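Local atomic coordinates of DUF2787 domain-containing protein (Vibrio cholerae, PDB entry 2V1L), a protein that is of unknown function but is encoded on a Vibrio cholerae pathogenicity island and shares structural homology with human p32. Residues A[40-52]-A[59-72]. Sequence-based numbering, arbitrary orientation.
Sequences EVVMNFRDSSYSA and PVEIALSQSSDGQW
Phe45 and Ile62 meet on the helix-facing side of antiparallel strands 41-46 and 60-66, and illustrate how diagonal neighbours knit an apolar sheet face. With CG anti to its carbonyl carbon (chi1 -59°), Phe45 tips its ring off the sheet and back toward the Met43-Ile62 pair, until CE2 lies 3.6 Å from CD1 of Ile62. The carbonyl O of Val60 sits at the ring edge, in plane. Met43 repeats the move: its chain runs fully extended, and CE reaches CD1 of Leu64 at 3.6 Å. Val41 and Leu64 instead lie side by side, CG1 of Val41 3.7 Å from CB of Leu64. CG1 of Val41 touches CZ3 of Trp72 at 3.8 Å. Six backbone hydrogen bonds, two each in pairs Val41-Leu64, Met43-Ile62 and Phe45-Val60, fix this register. The strands are the arms of a beta hairpin with a long loop, set in a larger antiparallel sheet between strands 141-144 and 72-82; helix 15-29 packs on Met43 and Phe45, and Phe130 meets the Phe45 ring edge-to-face. The other face is more polar: Glu61, its CG anti to the backbone N (chi1 -177°), extends beside Asn44 and lays CG 3.8 Å from CG1 of Val42. Asn44 ND2 gives Glu61 OE1 a weak hydrogen bond of 3.4 Å, amide and carboxylate turned 73° apart, while OE2 of Glu61 is hydrogen-bonded to Tyr76 OH. The side chains of Tyr50 and Pro59 cross at about a right angle, CD2 of Tyr50 3.7 Å from CD of Pro59, and the Tyr50 hydroxyl accepts a hydrogen bond from Tyr82 N.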
loop_
_atom_site.group_PDB
_atom_site.type_symbol
_atom_site.label_atom_id
_atom_site.label_comp_id
_atom_site.label_asym_id
_atom_site.label_seq_id
_atom_site.Cartn_x
_atom_site.Cartn_y
_atom_site.Cartn_z
ATOM N N GLU A 40 -3.750 -16.030 -1.196
ATOM C CA GLU A 40 -4.163 -14.871 -0.391
ATOM C C GLU A 40 -3.120 -14.515 0.660
ATOM O O GLU A 40 -2.885 -15.300 1.575
ATOM C CB GLU A 40 -5.519 -15.132 0.277
ATOM C CG GLU A 40 -6.039 -13.994 1.154
ATOM C CD GLU A 40 -6.884 -14.492 2.332
ATOM O OE1 GLU A 40 -7.888 -15.213 2.094
ATOM O OE2 GLU A 40 -6.539 -14.153 3.494
ATOM N N VAL A 41 -2.525 -13.322 0.534
ATOM C CA VAL A 41 -1.428 -12.870 1.402
ATOM C C VAL A 41 -1.539 -11.383 1.841
ATOM O O VAL A 41 -2.056 -10.539 1.108
ATOM C CB VAL A 41 -0.041 -13.150 0.720
ATOM C CG1 VAL A 41 0.410 -12.006 -0.176
ATOM C CG2 VAL A 41 1.012 -13.438 1.742
ATOM N N VAL A 42 -1.048 -11.089 3.040
ATOM C CA VAL A 42 -1.053 -9.739 3.584
ATOM C C VAL A 42 0.351 -9.314 4.037
ATOM O O VAL A 42 0.966 -9.962 4.882
ATOM C CB VAL A 42 -2.083 -9.591 4.760
ATOM C CG1 VAL A 42 -1.922 -8.263 5.471
ATOM C CG2 VAL A 42 -3.504 -9.728 4.246
ATOM N N MET A 43 0.835 -8.203 3.479
ATOM C CA MET A 43 2.122 -7.613 3.867
ATOM C C MET A 43 1.885 -6.400 4.782
ATOM O O MET A 43 1.002 -5.577 4.514
ATOM C CB MET A 43 2.906 -7.160 2.624
ATOM C CG MET A 43 3.262 -8.232 1.607
ATOM S SD MET A 43 4.162 -7.560 0.176
ATOM C CE MET A 43 4.319 -9.003 -0.865
ATOM N N ASN A 44 2.673 -6.283 5.841
ATOM C CA ASN A 44 2.644 -5.104 6.700
ATOM C C ASN A 44 4.025 -4.458 6.781
ATOM O O ASN A 44 5.023 -5.161 6.942
ATOM C CB ASN A 44 2.157 -5.441 8.111
ATOM C CG ASN A 44 0.678 -5.756 8.149
ATOM O OD1 ASN A 44 0.276 -6.890 7.888
ATOM N ND2 ASN A 44 -0.142 -4.749 8.450
ATOM N N PHE A 45 4.069 -3.130 6.659
ATOM C CA PHE A 45 5.313 -2.369 6.778
ATOM C C PHE A 45 5.101 -1.465 7.978
ATOM O O PHE A 45 4.144 -0.664 7.988
ATOM C CB PHE A 45 5.597 -1.542 5.492
ATOM C CG PHE A 45 5.719 -2.364 4.238
ATOM C CD1 PHE A 45 6.963 -2.536 3.622
ATOM C CD2 PHE A 45 4.602 -2.972 3.660
ATOM C CE1 PHE A 45 7.081 -3.281 2.472
ATOM C CE2 PHE A 45 4.714 -3.748 2.512
ATOM C CZ PHE A 45 5.954 -3.914 1.915
ATOM N N ARG A 46 5.956 -1.601 8.995
ATOM C CA ARG A 46 5.852 -0.776 10.204
ATOM C C ARG A 46 7.179 -0.134 10.647
ATOM O O ARG A 46 8.215 -0.774 10.628
ATOM C CB ARG A 46 5.216 -1.565 11.369
ATOM C CG ARG A 46 3.714 -1.931 11.161
ATOM C CD ARG A 46 3.089 -2.672 12.386
ATOM N NE ARG A 46 3.215 -4.133 12.257
ATOM C CZ ARG A 46 2.224 -4.977 11.958
ATOM N NH1 ARG A 46 0.987 -4.532 11.781
ATOM N NH2 ARG A 46 2.469 -6.282 11.841
ATOM N N ASP A 47 7.107 1.147 11.006
ATOM C CA ASP A 47 8.151 1.858 11.713
ATOM C C ASP A 47 7.813 1.736 13.216
ATOM O O ASP A 47 6.884 2.371 13.720
ATOM C CB ASP A 47 8.224 3.331 11.239
ATOM C CG ASP A 47 8.963 4.247 12.222
ATOM O OD1 ASP A 47 9.593 3.738 13.163
ATOM O OD2 ASP A 47 8.907 5.496 12.087
ATOM N N SER A 48 8.578 0.918 13.938
ATOM C CA SER A 48 8.274 0.659 15.355
ATOM C C SER A 48 8.314 1.928 16.209
ATOM O O SER A 48 7.749 1.943 17.297
ATOM C CB SER A 48 9.206 -0.401 15.926
ATOM O OG SER A 48 10.429 0.202 16.342
ATOM N N SER A 49 8.941 2.998 15.711
ATOM C CA SER A 49 9.005 4.265 16.456
ATOM C C SER A 49 7.804 5.221 16.256
ATOM O O SER A 49 7.655 6.190 17.011
ATOM C CB SER A 49 10.328 5.008 16.153
ATOM O OG SER A 49 10.365 5.502 14.814
ATOM N N TYR A 50 6.958 4.945 15.253
ATOM C CA TYR A 50 5.872 5.857 14.863
ATOM C C TYR A 50 4.904 6.092 16.004
ATOM O O TYR A 50 4.315 5.149 16.513
ATOM C CB TYR A 50 5.114 5.343 13.616
ATOM C CG TYR A 50 3.940 6.215 13.204
ATOM C CD1 TYR A 50 4.124 7.551 12.864
ATOM C CD2 TYR A 50 2.648 5.697 13.160
ATOM C CE1 TYR A 50 3.049 8.351 12.495
ATOM C CE2 TYR A 50 1.557 6.495 12.788
ATOM C CZ TYR A 50 1.768 7.811 12.465
ATOM O OH TYR A 50 0.700 8.597 12.105
ATOM N N SER A 51 4.745 7.346 16.404
ATOM C CA SER A 51 3.831 7.678 17.489
ATOM C C SER A 51 2.958 8.863 17.105
ATOM O O SER A 51 3.232 9.553 16.117
ATOM C CB SER A 51 4.602 7.968 18.790
ATOM O OG SER A 51 4.907 9.358 18.905
ATOM N N ALA A 52 1.915 9.099 17.894
ATOM C CA ALA A 52 0.921 10.137 17.608
ATOM C C ALA A 52 1.466 11.570 17.618
ATOM O O ALA A 52 1.008 12.413 16.842
ATOM C CB ALA A 52 -0.277 10.000 18.555
ATOM N N PRO A 59 2.294 3.289 9.147
ATOM C CA PRO A 59 2.266 1.869 8.770
ATOM C C PRO A 59 1.541 1.678 7.455
ATOM O O PRO A 59 0.648 2.437 7.148
ATOM C CB PRO A 59 1.440 1.200 9.892
ATOM C CG PRO A 59 1.334 2.190 10.942
ATOM C CD PRO A 59 1.536 3.557 10.385
ATOM N N VAL A 60 1.903 0.650 6.698
ATOM C CA VAL A 60 1.251 0.375 5.447
ATOM C C VAL A 60 0.895 -1.096 5.429
ATOM O O VAL A 60 1.688 -1.928 5.853
ATOM C CB VAL A 60 2.158 0.713 4.245
ATOM C CG1 VAL A 60 1.603 0.177 3.002
ATOM C CG2 VAL A 60 2.405 2.244 4.126
ATOM N N GLU A 61 -0.304 -1.396 4.928
ATOM C CA GLU A 61 -0.766 -2.757 4.654
ATOM C C GLU A 61 -1.114 -2.943 3.184
ATOM O O GLU A 61 -1.810 -2.115 2.587
ATOM C CB GLU A 61 -1.989 -3.094 5.536
ATOM C CG GLU A 61 -2.486 -4.521 5.369
ATOM C CD GLU A 61 -3.609 -4.889 6.329
ATOM O OE1 GLU A 61 -3.421 -4.761 7.558
ATOM O OE2 GLU A 61 -4.680 -5.338 5.840
ATOM N N ILE A 62 -0.628 -4.033 2.600
ATOM C CA ILE A 62 -0.934 -4.375 1.229
ATOM C C ILE A 62 -1.458 -5.812 1.159
ATOM O O ILE A 62 -0.875 -6.705 1.761
ATOM C CB ILE A 62 0.304 -4.216 0.295
ATOM C CG1 ILE A 62 0.826 -2.774 0.334
ATOM C CG2 ILE A 62 -0.074 -4.649 -1.140
ATOM C CD1 ILE A 62 2.331 -2.594 0.031
ATOM N N ALA A 63 -2.544 -6.026 0.411
ATOM C CA ALA A 63 -3.138 -7.358 0.266
ATOM C C ALA A 63 -3.145 -7.886 -1.144
ATOM O O ALA A 63 -3.548 -7.212 -2.103
ATOM C CB ALA A 63 -4.552 -7.399 0.833
ATOM N N LEU A 64 -2.733 -9.138 -1.250
ATOM C CA LEU A 64 -2.609 -9.800 -2.533
ATOM C C LEU A 64 -3.262 -11.167 -2.436
ATOM O O LEU A 64 -3.188 -11.827 -1.400
ATOM C CB LEU A 64 -1.119 -9.974 -2.889
ATOM C CG LEU A 64 -0.137 -8.803 -2.765
ATOM C CD1 LEU A 64 1.288 -9.317 -2.759
ATOM C CD2 LEU A 64 -0.312 -7.834 -3.899
ATOM N N SER A 65 -3.892 -11.593 -3.518
ATOM C CA SER A 65 -4.379 -12.958 -3.623
ATOM C C SER A 65 -3.842 -13.580 -4.905
ATOM O O SER A 65 -3.609 -12.877 -5.893
ATOM C CB SER A 65 -5.899 -12.981 -3.622
ATOM O OG SER A 65 -6.387 -12.463 -4.843
ATOM N N GLN A 66 -3.644 -14.898 -4.865
ATOM C CA GLN A 66 -3.102 -15.680 -5.988
ATOM C C GLN A 66 -4.237 -16.079 -6.928
ATOM O O GLN A 66 -5.136 -16.837 -6.540
ATOM C CB GLN A 66 -2.396 -16.946 -5.469
ATOM C CG GLN A 66 -2.187 -16.972 -3.932
ATOM C CD GLN A 66 -1.848 -18.355 -3.363
ATOM O OE1 GLN A 66 -0.999 -19.077 -3.902
ATOM N NE2 GLN A 66 -2.503 -18.717 -2.255
ATOM N N SER A 67 -4.191 -15.582 -8.163
ATOM C CA SER A 67 -5.255 -15.838 -9.135
ATOM C C SER A 67 -5.383 -17.310 -9.538
ATOM O O SER A 67 -4.532 -18.143 -9.192
ATOM C CB SER A 67 -5.065 -14.970 -10.379
ATOM O OG SER A 67 -6.047 -15.246 -11.369
ATOM N N SER A 68 -6.464 -17.610 -10.261
ATOM C CA SER A 68 -6.725 -18.935 -10.832
ATOM C C SER A 68 -5.710 -19.300 -11.924
ATOM O O SER A 68 -5.167 -20.411 -11.928
ATOM C CB SER A 68 -8.159 -19.006 -11.384
ATOM O OG SER A 68 -8.536 -17.790 -12.024
ATOM N N ASP A 69 -5.450 -18.351 -12.831
ATOM C CA ASP A 69 -4.470 -18.543 -13.911
ATOM C C ASP A 69 -2.993 -18.539 -13.454
ATOM O O ASP A 69 -2.105 -18.867 -14.241
ATOM C CB ASP A 69 -4.709 -17.549 -15.066
ATOM C CG ASP A 69 -4.627 -16.079 -14.630
ATOM O OD1 ASP A 69 -5.539 -15.593 -13.922
ATOM O OD2 ASP A 69 -3.660 -15.400 -15.028
ATOM N N GLY A 70 -2.730 -18.178 -12.197
ATOM C CA GLY A 70 -1.364 -18.223 -11.648
ATOM C C GLY A 70 -0.779 -16.908 -11.145
ATOM O O GLY A 70 -0.024 -16.900 -10.167
ATOM N N GLN A 71 -1.125 -15.799 -11.808
ATOM C CA GLN A 71 -0.547 -14.478 -11.496
ATOM C C GLN A 71 -1.273 -13.719 -10.375
ATOM O O GLN A 71 -2.496 -13.798 -10.270
ATOM C CB GLN A 71 -0.447 -13.608 -12.760
ATOM C CG GLN A 71 -1.750 -12.991 -13.250
ATOM C CD GLN A 71 -1.531 -11.972 -14.365
ATOM O OE1 GLN A 71 -0.605 -12.095 -15.174
ATOM N NE2 GLN A 71 -2.390 -10.959 -14.413
ATOM N N TRP A 72 -0.505 -12.968 -9.574
ATOM C CA TRP A 72 -0.998 -12.313 -8.352
ATOM C C TRP A 72 -1.786 -11.035 -8.619
ATOM O O TRP A 72 -1.555 -10.343 -9.609
ATOM C CB TRP A 72 0.151 -12.014 -7.396
ATOM C CG TRP A 72 0.758 -13.235 -6.757
ATOM C CD1 TRP A 72 1.680 -14.075 -7.316
ATOM C CD2 TRP A 72 0.499 -13.747 -5.437
ATOM N NE1 TRP A 72 2.008 -15.078 -6.433
ATOM C CE2 TRP A 72 1.298 -14.904 -5.274
ATOM C CE3 TRP A 72 -0.332 -13.345 -4.379
ATOM C CZ2 TRP A 72 1.294 -15.664 -4.094
ATOM C CZ3 TRP A 72 -0.336 -14.107 -3.196
ATOM C CH2 TRP A 72 0.475 -15.249 -3.068
#